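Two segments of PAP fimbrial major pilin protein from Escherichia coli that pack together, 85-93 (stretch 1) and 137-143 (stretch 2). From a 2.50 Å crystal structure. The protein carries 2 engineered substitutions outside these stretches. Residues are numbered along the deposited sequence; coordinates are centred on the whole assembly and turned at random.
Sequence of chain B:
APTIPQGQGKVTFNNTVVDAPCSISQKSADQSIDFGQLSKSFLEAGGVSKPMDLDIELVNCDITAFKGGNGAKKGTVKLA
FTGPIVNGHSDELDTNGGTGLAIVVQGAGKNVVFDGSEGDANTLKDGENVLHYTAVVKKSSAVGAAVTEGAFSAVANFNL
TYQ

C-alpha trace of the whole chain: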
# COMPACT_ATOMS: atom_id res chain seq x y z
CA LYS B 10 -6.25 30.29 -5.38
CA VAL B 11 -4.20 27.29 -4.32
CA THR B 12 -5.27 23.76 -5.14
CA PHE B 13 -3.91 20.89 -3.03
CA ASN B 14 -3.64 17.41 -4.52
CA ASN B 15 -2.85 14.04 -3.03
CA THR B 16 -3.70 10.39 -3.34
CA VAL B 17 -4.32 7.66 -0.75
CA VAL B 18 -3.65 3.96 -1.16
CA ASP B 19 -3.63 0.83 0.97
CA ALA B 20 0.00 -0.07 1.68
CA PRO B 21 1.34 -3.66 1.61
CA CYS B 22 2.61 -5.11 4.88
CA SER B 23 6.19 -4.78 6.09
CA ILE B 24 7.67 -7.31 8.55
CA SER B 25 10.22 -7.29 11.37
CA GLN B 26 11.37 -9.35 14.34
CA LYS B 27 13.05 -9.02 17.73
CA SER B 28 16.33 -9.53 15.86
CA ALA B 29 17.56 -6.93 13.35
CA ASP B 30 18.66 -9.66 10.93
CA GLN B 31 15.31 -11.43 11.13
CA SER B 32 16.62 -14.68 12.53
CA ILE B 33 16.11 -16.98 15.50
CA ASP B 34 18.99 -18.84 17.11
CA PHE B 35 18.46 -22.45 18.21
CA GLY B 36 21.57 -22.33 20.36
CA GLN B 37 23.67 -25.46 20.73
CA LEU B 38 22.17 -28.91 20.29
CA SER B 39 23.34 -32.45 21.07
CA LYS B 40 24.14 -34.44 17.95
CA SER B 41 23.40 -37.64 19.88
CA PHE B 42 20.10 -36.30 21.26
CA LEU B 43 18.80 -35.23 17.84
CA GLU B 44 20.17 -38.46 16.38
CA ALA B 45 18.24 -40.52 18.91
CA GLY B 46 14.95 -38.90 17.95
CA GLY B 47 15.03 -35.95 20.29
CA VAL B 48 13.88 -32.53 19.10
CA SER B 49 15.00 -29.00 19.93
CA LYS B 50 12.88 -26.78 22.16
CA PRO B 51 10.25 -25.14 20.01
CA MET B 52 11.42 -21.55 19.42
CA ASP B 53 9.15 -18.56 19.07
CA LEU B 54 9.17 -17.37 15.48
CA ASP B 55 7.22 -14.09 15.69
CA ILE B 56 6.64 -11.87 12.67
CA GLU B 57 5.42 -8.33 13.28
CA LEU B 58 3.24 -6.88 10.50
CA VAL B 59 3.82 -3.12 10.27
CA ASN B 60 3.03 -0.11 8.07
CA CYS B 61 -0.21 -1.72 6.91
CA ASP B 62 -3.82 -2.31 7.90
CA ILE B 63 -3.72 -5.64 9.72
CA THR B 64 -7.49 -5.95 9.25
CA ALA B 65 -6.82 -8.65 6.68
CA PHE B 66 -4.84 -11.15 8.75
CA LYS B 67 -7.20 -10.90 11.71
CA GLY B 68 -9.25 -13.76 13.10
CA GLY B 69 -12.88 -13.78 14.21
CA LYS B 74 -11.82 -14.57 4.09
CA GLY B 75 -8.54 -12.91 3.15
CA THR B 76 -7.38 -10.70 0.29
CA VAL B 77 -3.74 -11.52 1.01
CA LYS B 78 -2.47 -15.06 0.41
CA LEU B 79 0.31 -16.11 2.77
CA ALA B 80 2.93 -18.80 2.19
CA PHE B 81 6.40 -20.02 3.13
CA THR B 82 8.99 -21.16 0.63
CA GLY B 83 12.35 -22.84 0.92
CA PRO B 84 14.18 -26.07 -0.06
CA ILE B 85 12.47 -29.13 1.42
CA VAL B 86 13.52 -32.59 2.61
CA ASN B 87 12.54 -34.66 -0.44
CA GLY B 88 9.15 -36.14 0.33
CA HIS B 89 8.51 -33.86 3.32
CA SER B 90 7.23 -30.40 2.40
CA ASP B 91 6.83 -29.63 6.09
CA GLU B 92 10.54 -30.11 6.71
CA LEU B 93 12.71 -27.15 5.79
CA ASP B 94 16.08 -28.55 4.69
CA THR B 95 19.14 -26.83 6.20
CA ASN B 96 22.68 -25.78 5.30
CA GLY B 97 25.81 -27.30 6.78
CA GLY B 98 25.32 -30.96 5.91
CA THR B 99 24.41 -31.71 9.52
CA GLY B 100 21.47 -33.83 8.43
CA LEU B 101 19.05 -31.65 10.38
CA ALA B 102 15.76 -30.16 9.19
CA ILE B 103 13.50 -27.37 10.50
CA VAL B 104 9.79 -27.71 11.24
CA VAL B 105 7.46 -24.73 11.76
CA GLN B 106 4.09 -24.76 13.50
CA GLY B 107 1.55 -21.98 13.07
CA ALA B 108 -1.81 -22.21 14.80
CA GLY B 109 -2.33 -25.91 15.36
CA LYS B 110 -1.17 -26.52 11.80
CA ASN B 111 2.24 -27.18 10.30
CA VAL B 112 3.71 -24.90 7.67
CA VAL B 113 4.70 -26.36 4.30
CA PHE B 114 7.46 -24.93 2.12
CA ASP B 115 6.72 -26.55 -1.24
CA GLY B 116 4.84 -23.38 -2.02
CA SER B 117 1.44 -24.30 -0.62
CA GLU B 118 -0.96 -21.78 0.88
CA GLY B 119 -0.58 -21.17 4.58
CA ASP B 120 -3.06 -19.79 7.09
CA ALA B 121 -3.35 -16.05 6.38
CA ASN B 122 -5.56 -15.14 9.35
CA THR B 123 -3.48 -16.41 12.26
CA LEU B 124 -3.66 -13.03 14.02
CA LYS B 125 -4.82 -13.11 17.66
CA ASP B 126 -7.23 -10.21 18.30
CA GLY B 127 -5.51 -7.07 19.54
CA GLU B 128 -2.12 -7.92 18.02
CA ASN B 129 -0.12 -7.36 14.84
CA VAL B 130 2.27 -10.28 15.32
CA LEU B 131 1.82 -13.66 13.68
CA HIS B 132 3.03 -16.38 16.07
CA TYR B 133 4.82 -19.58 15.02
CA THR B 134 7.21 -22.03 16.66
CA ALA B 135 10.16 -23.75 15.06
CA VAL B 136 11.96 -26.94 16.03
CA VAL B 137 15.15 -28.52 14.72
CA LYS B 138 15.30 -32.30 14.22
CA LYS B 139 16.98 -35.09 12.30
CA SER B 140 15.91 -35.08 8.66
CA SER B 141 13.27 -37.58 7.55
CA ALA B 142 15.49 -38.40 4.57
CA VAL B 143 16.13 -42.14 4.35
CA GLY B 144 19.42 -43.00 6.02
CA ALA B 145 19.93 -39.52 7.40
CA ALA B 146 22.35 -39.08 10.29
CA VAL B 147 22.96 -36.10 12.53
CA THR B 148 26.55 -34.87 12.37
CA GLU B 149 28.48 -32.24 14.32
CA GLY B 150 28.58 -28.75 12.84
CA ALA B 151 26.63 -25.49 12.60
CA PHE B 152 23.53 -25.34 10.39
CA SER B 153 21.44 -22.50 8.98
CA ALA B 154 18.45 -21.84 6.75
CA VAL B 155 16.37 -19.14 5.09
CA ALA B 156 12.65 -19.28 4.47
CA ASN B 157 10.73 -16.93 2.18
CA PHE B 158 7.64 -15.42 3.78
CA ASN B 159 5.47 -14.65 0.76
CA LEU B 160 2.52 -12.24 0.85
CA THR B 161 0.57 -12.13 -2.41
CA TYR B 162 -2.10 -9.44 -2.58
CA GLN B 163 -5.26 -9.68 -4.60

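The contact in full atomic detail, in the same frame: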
# COMPACT_ATOMS: atom_id res chain seq x y z
N ILE B 85 13.04 -28.14 0.52
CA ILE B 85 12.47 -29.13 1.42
C ILE B 85 13.15 -30.50 1.41
O ILE B 85 13.81 -30.88 0.44
CB ILE B 85 10.98 -29.39 1.12
CG1 ILE B 85 10.83 -29.89 -0.32
CG2 ILE B 85 10.17 -28.12 1.33
CD1 ILE B 85 9.40 -30.27 -0.70
N VAL B 86 12.97 -31.24 2.50
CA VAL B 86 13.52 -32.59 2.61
C VAL B 86 12.66 -33.42 1.66
O VAL B 86 11.48 -33.63 1.93
CB VAL B 86 13.37 -33.15 4.03
CG1 VAL B 86 14.02 -34.51 4.13
CG2 VAL B 86 14.00 -32.20 5.03
N ASN B 87 13.26 -33.87 0.56
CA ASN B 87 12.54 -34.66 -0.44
C ASN B 87 11.48 -35.55 0.20
O ASN B 87 11.79 -36.38 1.05
CB ASN B 87 13.52 -35.51 -1.24
CG ASN B 87 12.88 -36.15 -2.46
OD1 ASN B 87 12.64 -35.48 -3.47
ND2 ASN B 87 12.57 -37.44 -2.37
N GLY B 88 10.23 -35.35 -0.21
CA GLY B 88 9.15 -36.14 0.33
C GLY B 88 8.56 -35.62 1.63
O GLY B 88 7.71 -36.27 2.24
N HIS B 89 9.01 -34.45 2.07
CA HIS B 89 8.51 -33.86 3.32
C HIS B 89 8.46 -32.33 3.25
O HIS B 89 9.33 -31.63 3.78
CB HIS B 89 9.39 -34.33 4.48
CG HIS B 89 9.47 -35.82 4.61
ND1 HIS B 89 8.49 -36.56 5.25
CD2 HIS B 89 10.37 -36.71 4.14
CE1 HIS B 89 8.79 -37.84 5.16
NE2 HIS B 89 9.92 -37.96 4.50
N SER B 90 7.42 -31.83 2.59
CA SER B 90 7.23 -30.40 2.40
C SER B 90 7.14 -29.61 3.70
O SER B 90 7.25 -28.39 3.70
CB SER B 90 5.98 -30.15 1.56
OG SER B 90 4.83 -30.65 2.22
N ASP B 91 6.93 -30.31 4.81
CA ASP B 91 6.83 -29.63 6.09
C ASP B 91 8.17 -29.62 6.81
O ASP B 91 8.26 -29.21 7.96
CB ASP B 91 5.75 -30.28 6.97
CG ASP B 91 6.16 -31.65 7.47
OD1 ASP B 91 6.82 -32.41 6.72
OD2 ASP B 91 5.79 -31.98 8.62
N GLU B 92 9.20 -30.10 6.12
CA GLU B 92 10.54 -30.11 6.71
C GLU B 92 11.45 -29.22 5.89
O GLU B 92 11.79 -29.55 4.76
CB GLU B 92 11.12 -31.53 6.75
CG GLU B 92 10.31 -32.54 7.56
CD GLU B 92 11.11 -33.78 7.93
OE1 GLU B 92 11.95 -34.23 7.11
OE2 GLU B 92 10.90 -34.32 9.04
N LEU B 93 11.83 -28.09 6.46
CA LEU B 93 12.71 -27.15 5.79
C LEU B 93 14.17 -27.62 5.87
O LEU B 93 14.79 -27.56 6.93
CB LEU B 93 12.57 -25.77 6.44
CG LEU B 93 13.47 -24.68 5.85
CD1 LEU B 93 13.01 -24.39 4.42
CD2 LEU B 93 13.40 -23.43 6.70
N VAL B 137 14.12 -27.90 15.55
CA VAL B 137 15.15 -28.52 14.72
C VAL B 137 15.14 -30.03 15.03
O VAL B 137 15.01 -30.42 16.19
CB VAL B 137 16.54 -27.95 15.04
CG1 VAL B 137 17.61 -28.69 14.24
CG2 VAL B 137 16.57 -26.47 14.72
N LYS B 138 15.27 -30.86 14.00
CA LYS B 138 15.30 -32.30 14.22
C LYS B 138 16.02 -33.02 13.10
O LYS B 138 16.34 -32.42 12.07
CB LYS B 138 13.88 -32.86 14.36
CG LYS B 138 13.10 -32.96 13.07
CD LYS B 138 11.68 -33.42 13.36
CE LYS B 138 11.00 -33.94 12.12
NZ LYS B 138 11.71 -35.15 11.62
N LYS B 139 16.31 -34.30 13.31
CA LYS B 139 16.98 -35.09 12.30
C LYS B 139 16.06 -35.14 11.09
O LYS B 139 14.85 -35.24 11.24
CB LYS B 139 17.26 -36.51 12.81
CG LYS B 139 18.07 -37.36 11.83
CD LYS B 139 18.47 -38.70 12.43
CE LYS B 139 17.27 -39.58 12.70
NZ LYS B 139 17.68 -40.89 13.28
N SER B 140 16.65 -35.05 9.91
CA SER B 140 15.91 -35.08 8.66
C SER B 140 15.16 -36.39 8.50
O SER B 140 15.59 -37.41 9.02
CB SER B 140 16.87 -34.90 7.49
OG SER B 140 16.23 -35.21 6.27
N SER B 141 14.04 -36.36 7.78
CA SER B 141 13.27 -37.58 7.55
C SER B 141 13.79 -38.30 6.30
O SER B 141 13.20 -39.28 5.85
CB SER B 141 11.78 -37.26 7.38
OG SER B 141 11.18 -36.93 8.63
N ALA B 142 14.89 -37.79 5.75
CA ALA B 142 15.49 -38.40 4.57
C ALA B 142 16.00 -39.79 4.94
O ALA B 142 16.65 -39.98 5.98
CB ALA B 142 16.64 -37.54 4.06
N VAL B 143 15.70 -40.77 4.10
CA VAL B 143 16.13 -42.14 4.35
C VAL B 143 17.63 -42.16 4.62
O VAL B 143 18.41 -41.52 3.91
CB VAL B 143 15.83 -43.05 3.14
CG1 VAL B 143 14.33 -43.13 2.91
CG2 VAL B 143 16.52 -42.50 1.89

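What carries the polar part of this contact? All the hydrogen bonds across the contact converge on the carboxylate of Glu92, a buried residue whose CA-to-CB bond points toward the second stretch. Glu92 OE2 forms a salt bridge with Lys138 NZ at 2.8 Å and also accepts a hydrogen bond from Ser141 OG at 2.7 Å. The other oxygen, Glu92 OE1, accepts a hydrogen bond from Ser141 N at 3.1 Å. One carboxylate thus binds an ammonium, a hydroxyl and a backbone amide. Glutamate suits the place because it offers two acceptor oxygens at the end of a chain long enough to cross the gap, and its negative charge, largely removed from solvent, is matched by the lysine.

How does Lys138 reach the carboxylate when its CA-to-CB bond points sideways? Its chain leaves the strand with chi1 at p, runs out extended through chi2 and chi3, both t, and then bends at chi4 (p), which brings the ammonium group to Glu92. The same nitrogen is held from its own stretch, where Lys138 NZ donates to Lys139 O at 3.2 Å. The CA-to-CB bond of Lys139 points away, and its side chain does not touch the first stretch.

Where do the nonpolar surfaces meet? Val86, buried and directed toward the second stretch, places CG1 4.0 Å from Ala142 CB, its branched side chain bringing a methyl against the small alanine, and Val86 CG1 also lies 3.2 Å from Ser140 OG. That oxygen accepts a hydrogen bond within its own stretch: Ala142 N to Ser140 OG, 3.0 Å and 159°. A second contact is made by His89, where Ser141 CB sits over one face of the imidazole ring, 3.6 Å from the ring centroid and 14° off its normal, a CH-pi arrangement. Ser141 therefore serves twice, small enough for its CB to rest on the ring while its OG donates to Glu92.

What shapes the first stretch so that Val86, His89 and Glu92 all face the same partner? Two consecutive turns fold it back: a type II turn from Val86 to His89, closed by a weak bond from His89 N to Val86 O (2.6 Å), and a type I turn from His89 to Glu92, closed by Glu92 N to His89 O (2.8 Å). Val86 N to Glu92 O, at 3.1 Å, joins the two ends. Gly88 fits the first turn because, at its backbone angles, a CB would jam against the preceding carbonyl oxygen. The buried area is modest, 238 Å² over both sides, with Glu92 and Ser141 each contributing 58 Å².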